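Local coordinates for uncharacterized protein VP1736 (Vibrio parahaemolyticus, PDB 3LXQ) that is of unknown function but carries a sulfatase-family domain of the alkaline phosphatase superfamily, at residues A[106-114]-A[272-283]; A[174-182]-A[223-234]. One frame throughout, in Å; residues are numbered along the deposited sequence.

Interaction 1: A[106-114]-A[272-283]; sequences GLPLTPNLD and NNAVKYSDYALG
The carboxylate of Asp279 and the amide of Asn112 lie almost in parallel planes, 18° apart, and the first backbone N-H groups of helix 111-118 meet the acid's two oxygens. Both oxygens use their syn lone pairs in fairly straight bonds: OD2 takes Asn112 N at 2.8 Å, OD1 takes Leu113 N at 2.8 Å. Pro111, which has no N-H to offer, suits the first helical turn and sets its CD 3.3 Å from Asp279 OD2. CG of Asp279 stands anti to the backbone N (chi1 -180°), and this carries the acid out to these N-H groups. Asn112 ND2 turns back to Asp279 O (3.1 Å) from above the carbonyl plane, while Gly283 N reaches the same oxygen from the opposite face. Gly283, lacking a side chain, lets Asn112 CG approach its CA to 3.9 Å. Farther along, the branched end of Leu109 lies across Asn272, with Leu109 CB 4.0 Å from Val275 CG1; Leu109 O meets Lys276 CA in a CA-H...O contact. The N-terminal end of helix 111-118 probably stabilises the charge of the buried Asp279. A carboxylate from one helix thus binds backbone N-H groups in the first turn of another, on an alpha/beta fold whose strand 298-304 touches both Leu113 and Leu282.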
loop_
_atom_site.group_PDB
_atom_site.type_symbol
_atom_site.label_atom_id
_atom_site.label_comp_id
_atom_site.label_asym_id
_atom_site.label_seq_id
_atom_site.Cartn_x
_atom_site.Cartn_y
_atom_site.Cartn_z
ATOM N N GLY A 106 1.425 17.646 8.738
ATOM C CA GLY A 106 2.856 17.842 8.492
ATOM C C GLY A 106 3.185 19.125 7.744
ATOM O O GLY A 106 2.396 20.071 7.730
ATOM N N LEU A 107 4.354 19.136 7.108
ATOM C CA LEU A 107 4.877 20.315 6.404
ATOM C C LEU A 107 4.017 20.673 5.187
ATOM O O LEU A 107 3.487 19.767 4.528
ATOM C CB LEU A 107 6.336 20.079 6.007
ATOM C CG LEU A 107 7.263 19.871 7.211
ATOM C CD1 LEU A 107 8.577 19.198 6.816
ATOM C CD2 LEU A 107 7.523 21.181 7.958
ATOM N N PRO A 108 3.852 21.984 4.899
ATOM C CA PRO A 108 2.966 22.390 3.795
ATOM C C PRO A 108 3.574 22.059 2.434
ATOM O O PRO A 108 3.946 22.952 1.677
ATOM C CB PRO A 108 2.809 23.903 3.994
ATOM C CG PRO A 108 4.029 24.326 4.739
ATOM C CD PRO A 108 4.478 23.144 5.567
ATOM N N LEU A 109 3.656 20.767 2.140
ATOM C CA LEU A 109 4.368 20.272 0.968
ATOM C C LEU A 109 3.468 19.674 -0.104
ATOM O O LEU A 109 3.940 19.350 -1.195
ATOM C CB LEU A 109 5.403 19.228 1.394
ATOM C CG LEU A 109 6.907 19.492 1.347
ATOM C CD1 LEU A 109 7.317 20.939 1.669
ATOM C CD2 LEU A 109 7.630 18.498 2.260
ATOM N N THR A 110 2.181 19.520 0.202
ATOM C CA THR A 110 1.268 18.822 -0.709
ATOM C C THR A 110 -0.044 19.560 -1.009
ATOM O O THR A 110 -1.112 18.965 -0.851
ATOM C CB THR A 110 0.905 17.406 -0.178
ATOM O OG1 THR A 110 0.423 17.519 1.165
ATOM C CG2 THR A 110 2.110 16.451 -0.237
ATOM N N PRO A 111 0.021 20.828 -1.484
ATOM C CA PRO A 111 -1.233 21.568 -1.698
ATOM C C PRO A 111 -2.198 20.951 -2.723
ATOM O O PRO A 111 -3.410 21.040 -2.527
ATOM C CB PRO A 111 -0.766 22.956 -2.152
ATOM C CG PRO A 111 0.619 22.770 -2.638
ATOM C CD PRO A 111 1.199 21.641 -1.841
ATOM N N ASN A 112 -1.684 20.349 -3.796
ATOM C CA ASN A 112 -2.550 19.657 -4.754
ATOM C C ASN A 112 -3.248 18.459 -4.127
ATOM O O ASN A 112 -4.450 18.288 -4.307
ATOM C CB ASN A 112 -1.787 19.213 -6.003
ATOM C CG ASN A 112 -1.361 20.385 -6.882
ATOM O OD1 ASN A 112 -2.184 21.207 -7.296
ATOM N ND2 ASN A 112 -0.068 20.462 -7.171
ATOM N N LEU A 113 -2.499 17.633 -3.390
ATOM C CA LEU A 113 -3.085 16.460 -2.723
ATOM C C LEU A 113 -4.082 16.870 -1.643
ATOM O O LEU A 113 -5.156 16.289 -1.554
ATOM C CB LEU A 113 -2.013 15.525 -2.144
ATOM C CG LEU A 113 -2.482 14.212 -1.490
ATOM C CD1 LEU A 113 -3.152 13.286 -2.509
ATOM C CD2 LEU A 113 -1.335 13.499 -0.774
ATOM N N ASP A 114 -3.724 17.882 -0.849
ATOM C CA ASP A 114 -4.587 18.412 0.211
ATOM C C ASP A 114 -5.978 18.760 -0.305
ATOM O O ASP A 114 -6.985 18.473 0.346
ATOM C CB ASP A 114 -3.971 19.677 0.815
ATOM C CG ASP A 114 -2.808 19.388 1.735
ATOM O OD1 ASP A 114 -2.392 18.208 1.874
ATOM O OD2 ASP A 114 -2.311 20.362 2.336
ATOM N N ASN A 272 12.259 17.723 0.685
ATOM C CA ASN A 272 11.038 18.530 0.783
ATOM C C ASN A 272 10.568 19.006 -0.580
ATOM O O ASN A 272 9.398 18.834 -0.934
ATOM C CB ASN A 272 11.218 19.723 1.724
ATOM C CG ASN A 272 11.418 19.315 3.185
ATOM O OD1 ASN A 272 11.974 20.084 3.976
ATOM N ND2 ASN A 272 10.974 18.120 3.546
ATOM N N ASN A 273 11.493 19.576 -1.351
ATOM C CA ASN A 273 11.180 20.115 -2.677
ATOM C C ASN A 273 10.783 19.038 -3.684
ATOM O O ASN A 273 9.864 19.240 -4.481
ATOM C CB ASN A 273 12.353 20.943 -3.218
ATOM C CG ASN A 273 12.560 22.242 -2.458
ATOM O OD1 ASN A 273 11.612 22.852 -1.968
ATOM N ND2 ASN A 273 13.809 22.682 -2.377
ATOM N N ALA A 274 11.473 17.896 -3.641
ATOM C CA ALA A 274 11.111 16.742 -4.478
ATOM C C ALA A 274 9.691 16.244 -4.184
ATOM O O ALA A 274 8.940 15.908 -5.115
ATOM C CB ALA A 274 12.121 15.626 -4.324
ATOM N N VAL A 275 9.328 16.199 -2.899
ATOM C CA VAL A 275 7.944 15.903 -2.505
ATOM C C VAL A 275 6.998 16.954 -3.105
ATOM O O VAL A 275 6.011 16.607 -3.761
ATOM C CB VAL A 275 7.773 15.809 -0.961
ATOM C CG1 VAL A 275 6.288 15.798 -0.562
ATOM C CG2 VAL A 275 8.489 14.570 -0.405
ATOM N N LYS A 276 7.320 18.232 -2.905
ATOM C CA LYS A 276 6.491 19.307 -3.443
ATOM C C LYS A 276 6.415 19.255 -4.970
ATOM O O LYS A 276 5.345 19.495 -5.534
ATOM C CB LYS A 276 6.954 20.685 -2.962
ATOM C CG LYS A 276 5.952 21.804 -3.269
ATOM C CD LYS A 276 6.252 23.078 -2.502
ATOM C CE LYS A 276 5.077 24.046 -2.604
ATOM N NZ LYS A 276 5.432 25.425 -2.163
ATOM N N TYR A 277 7.533 18.928 -5.630
ATOM C CA TYR A 277 7.505 18.658 -7.069
ATOM C C TYR A 277 6.536 17.520 -7.404
ATOM O O TYR A 277 5.682 17.671 -8.281
ATOM C CB TYR A 277 8.894 18.364 -7.680
ATOM C CG TYR A 277 8.734 17.850 -9.095
ATOM C CD1 TYR A 277 8.447 18.723 -10.138
ATOM C CD2 TYR A 277 8.763 16.482 -9.372
ATOM C CE1 TYR A 277 8.240 18.257 -11.425
ATOM C CE2 TYR A 277 8.558 16.003 -10.660
ATOM C CZ TYR A 277 8.295 16.899 -11.681
ATOM O OH TYR A 277 8.103 16.440 -12.964
ATOM N N SER A 278 6.679 16.387 -6.711
ATOM C CA SER A 278 5.802 15.232 -6.925
ATOM C C SER A 278 4.323 15.568 -6.729
ATOM O O SER A 278 3.473 15.073 -7.471
ATOM C CB SER A 278 6.194 14.069 -6.022
ATOM O OG SER A 278 5.399 12.930 -6.313
ATOM N N ASP A 279 4.029 16.410 -5.738
ATOM C CA ASP A 279 2.677 16.947 -5.545
ATOM C C ASP A 279 2.179 17.741 -6.755
ATOM O O ASP A 279 1.044 17.534 -7.216
ATOM C CB ASP A 279 2.598 17.854 -4.319
ATOM C CG ASP A 279 1.198 18.411 -4.105
ATOM O OD1 ASP A 279 0.329 17.639 -3.634
ATOM O OD2 ASP A 279 0.958 19.600 -4.414
ATOM N N TYR A 280 3.010 18.667 -7.243
ATOM C CA TYR A 280 2.681 19.422 -8.444
ATOM C C TYR A 280 2.441 18.454 -9.594
ATOM O O TYR A 280 1.526 18.639 -10.385
ATOM C CB TYR A 280 3.798 20.420 -8.809
ATOM C CG TYR A 280 3.904 20.679 -10.298
ATOM C CD1 TYR A 280 3.189 21.719 -10.904
ATOM C CD2 TYR A 280 4.700 19.865 -11.108
ATOM C CE1 TYR A 280 3.278 21.945 -12.282
ATOM C CE2 TYR A 280 4.791 20.080 -12.477
ATOM C CZ TYR A 280 4.082 21.114 -13.055
ATOM O OH TYR A 280 4.190 21.310 -14.411
ATOM N N ALA A 281 3.282 17.429 -9.678
ATOM C CA ALA A 281 3.209 16.453 -10.749
ATOM C C ALA A 281 1.913 15.647 -10.679
ATOM O O ALA A 281 1.322 15.347 -11.721
ATOM C CB ALA A 281 4.428 15.537 -10.714
ATOM N N LEU A 282 1.470 15.317 -9.458
ATOM C CA LEU A 282 0.212 14.593 -9.244
ATOM C C LEU A 282 -0.984 15.443 -9.656
ATOM O O LEU A 282 -1.917 14.939 -10.292
ATOM C CB LEU A 282 0.067 14.137 -7.784
ATOM C CG LEU A 282 -1.203 13.384 -7.368
ATOM C CD1 LEU A 282 -1.378 12.083 -8.146
ATOM C CD2 LEU A 282 -1.207 13.116 -5.873
ATOM N N GLY A 283 -0.928 16.729 -9.292
ATOM C CA GLY A 283 -1.966 17.716 -9.629
ATOM C C GLY A 283 -2.176 17.823 -11.126
ATOM O O GLY A 283 -3.319 17.898 -11.592
#

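Interaction 2: A[174-182]-A[223-234]; sequences YHTQFIYGG and LYNKADEEFERL
Glu230 OE1 receives Arg233 NH2 at 2.6 Å in a salt bridge within helix 223-234, the oxygen lying in the guanidinium plane while the nitrogen comes from above the carboxylate plane. The other end of this carboxylate faces the amide of Gln177, whose plane is nearly coplanar with it. The bridge probably offsets the cost of holding Glu230's charge in a buried place. Gln177 is long enough to bring its polar end from the strand to the helix. There Leu234 comes from the opposite direction, its CD1 3.8 Å from Gln177 CD, and the amide end also lies at the edge of the Phe231 ring. Leu234's second methyl, CD2, rests over one face of the His175 imidazole, 4.2 Å from its centroid and 27° off the normal, a CH-pi contact that suits a flat residue at the less buried end. These side chains join a strand and a helix of the alpha/beta sandwich: the helix leads from the region of strand 200-202 back to strand 241-246, and packs over strand 175-180, which pairs in parallel with both. Strand and helix run nearly antiparallel, at 153°, with axes 8.8 Å apart. Ile179 fills the middle. Its CG1 lies beside the backbone N (chi1 -51°), which sends CD1 over the helix, 3.7 Å from Ala227 CA and 4.0 Å from Glu230 CB; the small Ala227 permits this closeness. CD1 also approaches the Phe231 ring obliquely. The other branch, CG2, packs 3.8 Å from Leu223 CD1. Two residues on, the bare backbone of Gly181 meets the same leucine methyl, with Leu223 CD1 3.6 Å from Gly181 N.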
loop_
_atom_site.group_PDB
_atom_site.type_symbol
_atom_site.label_atom_id
_atom_site.label_comp_id
_atom_site.label_asym_id
_atom_site.label_seq_id
_atom_site.Cartn_x
_atom_site.Cartn_y
_atom_site.Cartn_z
ATOM N N TYR A 174 -9.294 -8.642 -17.039
ATOM C CA TYR A 174 -8.630 -7.331 -17.036
ATOM C C TYR A 174 -7.283 -7.340 -17.768
ATOM O O TYR A 174 -6.547 -8.337 -17.742
ATOM C CB TYR A 174 -8.356 -6.858 -15.596
ATOM C CG TYR A 174 -9.498 -6.175 -14.860
ATOM C CD1 TYR A 174 -10.667 -6.868 -14.527
ATOM C CD2 TYR A 174 -9.379 -4.844 -14.439
ATOM C CE1 TYR A 174 -11.702 -6.236 -13.814
ATOM C CE2 TYR A 174 -10.403 -4.207 -13.736
ATOM C CZ TYR A 174 -11.554 -4.908 -13.427
ATOM O OH TYR A 174 -12.567 -4.272 -12.762
ATOM N N HIS A 175 -6.954 -6.214 -18.396
ATOM C CA HIS A 175 -5.587 -5.965 -18.795
ATOM C C HIS A 175 -4.879 -5.440 -17.558
ATOM O O HIS A 175 -5.429 -4.616 -16.833
ATOM C CB HIS A 175 -5.507 -4.929 -19.906
ATOM C CG HIS A 175 -4.114 -4.703 -20.402
ATOM N ND1 HIS A 175 -3.549 -5.460 -21.409
ATOM C CD2 HIS A 175 -3.166 -3.815 -20.019
ATOM C CE1 HIS A 175 -2.316 -5.039 -21.628
ATOM N NE2 HIS A 175 -2.058 -4.046 -20.795
ATOM N N THR A 176 -3.668 -5.925 -17.307
ATOM C CA THR A 176 -2.926 -5.509 -16.105
ATOM C C THR A 176 -1.556 -4.950 -16.470
ATOM O O THR A 176 -0.843 -5.515 -17.306
ATOM C CB THR A 176 -2.800 -6.653 -15.084
ATOM O OG1 THR A 176 -2.240 -7.810 -15.723
ATOM C CG2 THR A 176 -4.170 -7.004 -14.513
ATOM N N GLN A 177 -1.197 -3.828 -15.850
ATOM C CA GLN A 177 0.039 -3.137 -16.197
ATOM C C GLN A 177 0.695 -2.474 -15.004
ATOM O O GLN A 177 0.062 -2.243 -13.980
ATOM C CB GLN A 177 -0.186 -2.101 -17.309
ATOM C CG GLN A 177 -1.099 -0.949 -16.913
ATOM C CD GLN A 177 -1.102 0.192 -17.913
ATOM O OE1 GLN A 177 -0.694 0.035 -19.068
ATOM N NE2 GLN A 177 -1.568 1.356 -17.471
ATOM N N PHE A 178 1.980 -2.179 -15.170
ATOM C CA PHE A 178 2.773 -1.453 -14.206
ATOM C C PHE A 178 3.406 -0.305 -14.971
ATOM O O PHE A 178 4.031 -0.525 -15.987
ATOM C CB PHE A 178 3.848 -2.384 -13.651
ATOM C CG PHE A 178 4.885 -1.700 -12.791
ATOM C CD1 PHE A 178 4.518 -0.931 -11.684
ATOM C CD2 PHE A 178 6.238 -1.873 -13.066
ATOM C CE1 PHE A 178 5.489 -0.315 -10.874
ATOM C CE2 PHE A 178 7.212 -1.273 -12.265
ATOM C CZ PHE A 178 6.835 -0.494 -11.161
ATOM N N ILE A 179 3.213 0.921 -14.503
ATOM C CA ILE A 179 3.882 2.061 -15.114
ATOM C C ILE A 179 4.910 2.625 -14.138
ATOM O O ILE A 179 4.576 2.974 -13.012
ATOM C CB ILE A 179 2.915 3.186 -15.562
ATOM C CG1 ILE A 179 1.768 2.628 -16.425
ATOM C CG2 ILE A 179 3.685 4.253 -16.358
ATOM C CD1 ILE A 179 0.704 3.686 -16.818
ATOM N N TYR A 180 6.145 2.730 -14.615
ATOM C CA TYR A 180 7.290 3.191 -13.843
ATOM C C TYR A 180 8.136 4.133 -14.714
ATOM O O TYR A 180 8.157 3.994 -15.935
ATOM C CB TYR A 180 8.106 1.965 -13.440
ATOM C CG TYR A 180 9.205 2.193 -12.435
ATOM C CD1 TYR A 180 8.970 2.891 -11.259
ATOM C CD2 TYR A 180 10.479 1.656 -12.646
ATOM C CE1 TYR A 180 9.971 3.081 -10.336
ATOM C CE2 TYR A 180 11.496 1.839 -11.726
ATOM C CZ TYR A 180 11.236 2.557 -10.572
ATOM O OH TYR A 180 12.229 2.746 -9.648
ATOM N N GLY A 181 8.833 5.075 -14.081
ATOM C CA GLY A 181 9.694 6.021 -14.780
ATOM C C GLY A 181 11.139 5.583 -15.034
ATOM O O GLY A 181 11.777 6.060 -15.978
ATOM N N GLY A 182 11.646 4.685 -14.188
ATOM C CA GLY A 182 13.018 4.191 -14.268
ATOM C C GLY A 182 13.124 2.802 -14.860
ATOM O O GLY A 182 12.337 2.431 -15.733
ATOM N N LEU A 223 6.010 10.704 -16.022
ATOM C CA LEU A 223 5.337 9.472 -15.600
ATOM C C LEU A 223 3.820 9.609 -15.714
ATOM O O LEU A 223 3.144 8.737 -16.260
ATOM C CB LEU A 223 5.685 9.139 -14.149
ATOM C CG LEU A 223 4.999 7.926 -13.507
ATOM C CD1 LEU A 223 5.546 6.612 -14.049
ATOM C CD2 LEU A 223 5.172 7.992 -12.000
ATOM N N TYR A 224 3.323 10.726 -15.196
ATOM C CA TYR A 224 1.902 11.000 -15.126
ATOM C C TYR A 224 1.286 11.370 -16.478
ATOM O O TYR A 224 0.100 11.119 -16.696
ATOM C CB TYR A 224 1.632 12.095 -14.089
ATOM C CG TYR A 224 1.718 11.670 -12.626
ATOM C CD1 TYR A 224 1.168 10.459 -12.177
ATOM C CD2 TYR A 224 2.300 12.511 -11.680
ATOM C CE1 TYR A 224 1.225 10.096 -10.819
ATOM C CE2 TYR A 224 2.362 12.161 -10.331
ATOM C CZ TYR A 224 1.827 10.964 -9.907
ATOM O OH TYR A 224 1.906 10.662 -8.570
ATOM N N ASN A 225 2.071 11.970 -17.379
ATOM C CA ASN A 225 1.604 12.183 -18.766
ATOM C C ASN A 225 1.460 10.824 -19.454
ATOM O O ASN A 225 0.506 10.586 -20.193
ATOM C CB ASN A 225 2.559 13.068 -19.583
ATOM C CG ASN A 225 2.708 14.490 -19.024
ATOM O OD1 ASN A 225 3.794 15.072 -19.091
ATOM N ND2 ASN A 225 1.628 15.056 -18.499
ATOM N N LYS A 226 2.416 9.934 -19.178
ATOM C CA LYS A 226 2.442 8.590 -19.748
ATOM C C LYS A 226 1.261 7.777 -19.266
ATOM O O LYS A 226 0.702 6.975 -20.016
ATOM C CB LYS A 226 3.733 7.861 -19.354
ATOM C CG LYS A 226 3.970 6.547 -20.102
ATOM C CD LYS A 226 3.983 6.816 -21.614
ATOM C CE LYS A 226 4.686 5.733 -22.417
ATOM N NZ LYS A 226 4.444 5.947 -23.889
ATOM N N ALA A 227 0.911 7.970 -17.997
ATOM C CA ALA A 227 -0.206 7.273 -17.393
ATOM C C ALA A 227 -1.471 7.686 -18.132
ATOM O O ALA A 227 -2.120 6.853 -18.780
ATOM C CB ALA A 227 -0.289 7.601 -15.917
ATOM N N ASP A 228 -1.777 8.983 -18.066
ATOM C CA ASP A 228 -2.896 9.611 -18.795
ATOM C C ASP A 228 -3.002 9.177 -20.267
ATOM O O ASP A 228 -4.111 9.047 -20.802
ATOM C CB ASP A 228 -2.793 11.141 -18.684
ATOM C CG ASP A 228 -3.806 11.873 -19.564
ATOM O OD1 ASP A 228 -3.395 12.329 -20.648
ATOM O OD2 ASP A 228 -4.995 11.986 -19.180
ATOM N N GLU A 229 -1.847 8.980 -20.906
ATOM C CA GLU A 229 -1.748 8.470 -22.287
ATOM C C GLU A 229 -2.210 7.015 -22.382
ATOM O O GLU A 229 -2.953 6.646 -23.293
ATOM C CB GLU A 229 -0.295 8.541 -22.789
ATOM C CG GLU A 229 0.005 9.534 -23.897
ATOM C CD GLU A 229 1.302 9.212 -24.639
ATOM O OE1 GLU A 229 2.264 8.702 -24.013
ATOM O OE2 GLU A 229 1.357 9.460 -25.861
ATOM N N GLU A 230 -1.745 6.199 -21.442
ATOM C CA GLU A 230 -2.015 4.766 -21.419
ATOM C C GLU A 230 -3.460 4.476 -21.056
ATOM O O GLU A 230 -4.021 3.472 -21.486
ATOM C CB GLU A 230 -1.101 4.083 -20.386
ATOM C CG GLU A 230 0.276 3.727 -20.921
ATOM C CD GLU A 230 0.215 2.618 -21.965
ATOM O OE1 GLU A 230 0.248 2.934 -23.174
ATOM O OE2 GLU A 230 0.102 1.432 -21.586
ATOM N N PHE A 231 -4.035 5.345 -20.228
ATOM C CA PHE A 231 -5.378 5.141 -19.709
ATOM C C PHE A 231 -6.380 5.562 -20.766
ATOM O O PHE A 231 -7.348 4.852 -21.008
ATOM C CB PHE A 231 -5.608 5.933 -18.419
ATOM C CG PHE A 231 -4.687 5.552 -17.278
ATOM C CD1 PHE A 231 -4.139 4.277 -17.192
ATOM C CD2 PHE A 231 -4.393 6.475 -16.279
ATOM C CE1 PHE A 231 -3.303 3.932 -16.147
ATOM C CE2 PHE A 231 -3.554 6.126 -15.211
ATOM C CZ PHE A 231 -3.007 4.850 -15.156
ATOM N N GLU A 232 -6.140 6.709 -21.400
ATOM C CA GLU A 232 -7.003 7.164 -22.503
ATOM C C GLU A 232 -6.916 6.228 -23.703
ATOM O O GLU A 232 -7.846 6.155 -24.516
ATOM C CB GLU A 232 -6.684 8.599 -22.910
ATOM C CG GLU A 232 -7.941 9.442 -23.159
ATOM C CD GLU A 232 -7.931 10.731 -22.351
ATOM O OE1 GLU A 232 -6.856 11.123 -21.827
ATOM O OE2 GLU A 232 -9.003 11.348 -22.225
ATOM N N ARG A 233 -5.792 5.520 -23.794
ATOM C CA ARG A 233 -5.585 4.455 -24.766
ATOM C C ARG A 233 -6.418 3.232 -24.396
ATOM O O ARG A 233 -7.270 2.803 -25.180
ATOM C CB ARG A 233 -4.097 4.086 -24.846
ATOM C CG ARG A 233 -3.713 3.131 -25.987
ATOM C CD ARG A 233 -4.267 1.712 -25.756
ATOM N NE ARG A 233 -3.260 0.651 -25.820
ATOM C CZ ARG A 233 -2.060 0.700 -25.249
ATOM N NH1 ARG A 233 -1.236 -0.328 -25.369
ATOM N NH2 ARG A 233 -1.685 1.762 -24.547
ATOM N N LEU A 234 -6.178 2.683 -23.203
ATOM C CA LEU A 234 -6.868 1.467 -22.751
ATOM C C LEU A 234 -8.395 1.624 -22.705
ATOM O O LEU A 234 -9.134 0.666 -22.959
ATOM C CB LEU A 234 -6.323 0.986 -21.396
ATOM C CG LEU A 234 -4.915 0.365 -21.363
ATOM C CD1 LEU A 234 -4.313 0.402 -19.949
ATOM C CD2 LEU A 234 -4.890 -1.061 -21.941
#

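Interaction 2 is nested in the chain between the two segments of interaction 1, and their centres lie about 21 Å apart. They meet through their helices: Tyr224, on the side of helix 223-234 turned from strand 175-180, brings ring atoms CD2 and CE2 up to helix 272-283, with CD2 3.0 Å from Ala281 O and CE2 3.4 Å from Leu282 N. Its hydroxyl hydrogen-bonds the side chain of Gln93. Further along, Ala227 and Phe231 both pack on Phe285 of helix 271-289. Leu282 touches Leu91 of strand 87-93, which pairs with strand 241-246, so both contacts rest on one mixed sheet. Their centres lie about 19 Å (interaction 1) and about 18 Å (interaction 2) from the centre of the chain.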